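Local coordinates for uncharacterized NTF-2 like protein (Burkholderia xenovorans LB400, PDB 3EN8) that is of unknown function but adopts an NTF2-like, SnoaL-type fold, forms a two-chain assembly and binds calcium, at residues A13-S18 / T92-E97. Numbering follows the deposited sequence. Where two conformers were deposited one is given.
Sequences AHWQAS and TVSIME
The N-terminal helix 3-20 of this NTF2-like fold lies across the concave side of its curved sheet, and His-14 and Trp-15 reach from it to Ser-94 and Met-96 on strand 88-99. The axes of the two segments come no closer than 13.2 Å, so long side chains have to bridge the gap. Met-96, a selenomethionine, does this from the strand. Its side chain runs out straight past CG and meets His-14 head on from the sheet side. The terminal Met-96 CE lies 3.4 Å from His-14 NE2. The selenium approaches the imidazole obliquely, with Met-96 SE 5.2 Å from the centroid of the His-14 ring. The same methyl touches the indole, with Met-96 CE 4.0 Å from Trp-15 CZ2. With chi1 at 176°, the His-14 ring swings away from its own backbone nitrogen and toward the sheet. There its CD2 lies over one face of the Trp-15 ring, toward the rim. The far edge of the indole meets Ser-94. Trp-15 CH2 is 3.8 Å from Ser-94 OG, which lies near the ring plane. That hydroxyl is hydrogen-bonded to Glu-106 on the adjacent strand 102-111. Tyr-81 also meets the indole, and Phe-65, Val-67 and Ile-70 of strand 64-73 pack on it. All four touching residues are buried. The helix is therefore joined to the sheet here by van der Waals and selenium-aromatic contacts, while the buried serine hydroxyl is satisfied within the sheet.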
loop_
_atom_site.group_PDB
_atom_site.type_symbol
_atom_site.label_atom_id
_atom_site.label_comp_id
_atom_site.label_asym_id
_atom_site.label_seq_id
_atom_site.Cartn_x
_atom_site.Cartn_y
_atom_site.Cartn_z
ATOM N N ALA A 13 -8.806 15.195 7.701
ATOM C CA ALA A 13 -8.871 16.584 7.172
ATOM C C ALA A 13 -8.059 16.702 5.884
ATOM O O ALA A 13 -8.453 17.381 4.898
ATOM C CB ALA A 13 -8.394 17.595 8.237
ATOM N N HIS A 14 -6.947 15.993 5.898
ATOM C CA HIS A 14 -6.053 15.880 4.730
ATOM C C HIS A 14 -6.811 15.373 3.545
ATOM O O HIS A 14 -6.696 15.887 2.427
ATOM C CB HIS A 14 -4.882 14.925 5.017
ATOM C CG HIS A 14 -3.986 14.682 3.826
ATOM N ND1 HIS A 14 -3.118 15.640 3.334
ATOM C CD2 HIS A 14 -3.842 13.603 3.024
ATOM C CE1 HIS A 14 -2.454 15.137 2.305
ATOM N NE2 HIS A 14 -2.893 13.907 2.086
ATOM N N TRP A 15 -7.586 14.311 3.771
ATOM C CA TRP A 15 -8.244 13.649 2.649
ATOM C C TRP A 15 -9.456 14.448 2.203
ATOM O O TRP A 15 -9.795 14.487 1.023
ATOM C CB TRP A 15 -8.654 12.206 2.977
ATOM C CG TRP A 15 -7.436 11.352 3.223
ATOM C CD1 TRP A 15 -7.181 10.648 4.330
ATOM C CD2 TRP A 15 -6.293 11.190 2.352
ATOM N NE1 TRP A 15 -5.935 10.023 4.229
ATOM C CE2 TRP A 15 -5.384 10.339 3.017
ATOM C CE3 TRP A 15 -5.952 11.679 1.072
ATOM C CZ2 TRP A 15 -4.154 9.985 2.466
ATOM C CZ3 TRP A 15 -4.762 11.303 0.528
ATOM C CH2 TRP A 15 -3.862 10.485 1.238
ATOM N N GLN A 16 -10.099 15.098 3.161
ATOM C CA GLN A 16 -11.204 15.998 2.827
ATOM C C GLN A 16 -10.712 17.116 1.942
ATOM O O GLN A 16 -11.397 17.565 0.998
ATOM C CB GLN A 16 -11.842 16.596 4.091
ATOM C CG GLN A 16 -12.692 15.603 4.869
ATOM C CD GLN A 16 -13.999 15.246 4.157
ATOM O OE1 GLN A 16 -14.362 15.849 3.143
ATOM N NE2 GLN A 16 -14.728 14.281 4.714
ATOM N N ALA A 17 -9.532 17.590 2.277
ATOM C CA ALA A 17 -8.909 18.694 1.524
ATOM C C ALA A 17 -8.592 18.251 0.116
ATOM O O ALA A 17 -8.793 19.004 -0.879
ATOM C CB ALA A 17 -7.673 19.209 2.213
ATOM N N SER A 18 -8.135 17.013 0.019
ATOM C CA SER A 18 -7.774 16.440 -1.277
ATOM C C SER A 18 -9.010 16.292 -2.179
ATOM O O SER A 18 -8.970 16.586 -3.379
ATOM C CB SER A 18 -7.048 15.105 -1.065
ATOM O OG SER A 18 -6.652 14.523 -2.282
ATOM N N THR A 92 -5.788 3.540 -4.793
ATOM C CA THR A 92 -4.614 4.252 -4.329
ATOM C C THR A 92 -4.281 3.870 -2.883
ATOM O O THR A 92 -5.128 3.513 -2.065
ATOM C CB THR A 92 -4.791 5.788 -4.529
ATOM O OG1 THR A 92 -5.216 6.054 -5.877
ATOM C CG2 THR A 92 -3.462 6.525 -4.278
ATOM N N VAL A 93 -3.003 3.857 -2.642
ATOM C CA VAL A 93 -2.432 3.609 -1.303
ATOM C C VAL A 93 -1.451 4.698 -0.987
ATOM O O VAL A 93 -0.556 4.991 -1.752
ATOM C CB VAL A 93 -1.726 2.232 -1.204
ATOM C CG1 VAL A 93 -1.023 2.086 0.176
ATOM C CG2 VAL A 93 -2.716 1.081 -1.410
ATOM N N SER A 94 -1.651 5.330 0.160
ATOM C CA SER A 94 -0.710 6.286 0.642
ATOM C C SER A 94 -0.173 5.815 2.011
ATOM O O SER A 94 -0.947 5.729 2.996
ATOM C CB SER A 94 -1.380 7.669 0.806
ATOM O OG SER A 94 -0.632 8.580 1.600
ATOM N N ILE A 95 1.116 5.585 2.030
ATOM C CA ILE A 95 1.832 5.144 3.229
ATOM C C ILE A 95 2.518 6.361 3.803
ATOM O O ILE A 95 3.362 6.964 3.123
ATOM C CB ILE A 95 2.893 4.050 2.908
ATOM C CG1 ILE A 95 2.325 2.890 2.134
ATOM C CG2 ILE A 95 3.619 3.629 4.205
ATOM C CD1 ILE A 95 3.417 2.123 1.353
HETATM N N MSE A 96 2.165 6.751 5.027
HETATM C CA MSE A 96 2.744 7.969 5.609
HETATM C C MSE A 96 3.489 7.703 6.893
HETATM O O MSE A 96 3.010 7.027 7.787
HETATM C CB MSE A 96 1.698 9.054 5.860
HETATM C CG MSE A 96 1.154 9.703 4.573
HETATM SE SE MSE A 96 -0.427 10.730 5.027
HETATM C CE MSE A 96 -0.620 11.641 3.346
ATOM N N GLU A 97 4.668 8.290 6.944
ATOM C CA GLU A 97 5.491 8.290 8.174
ATOM C C GLU A 97 5.522 9.675 8.768
ATOM O O GLU A 97 5.877 10.673 8.111
ATOM C CB GLU A 97 6.886 7.847 7.840
ATOM C CG GLU A 97 6.957 6.516 7.181
ATOM C CD GLU A 97 8.235 6.349 6.415
ATOM O OE1 GLU A 97 9.309 6.359 7.042
ATOM O OE2 GLU A 97 8.159 6.229 5.182
#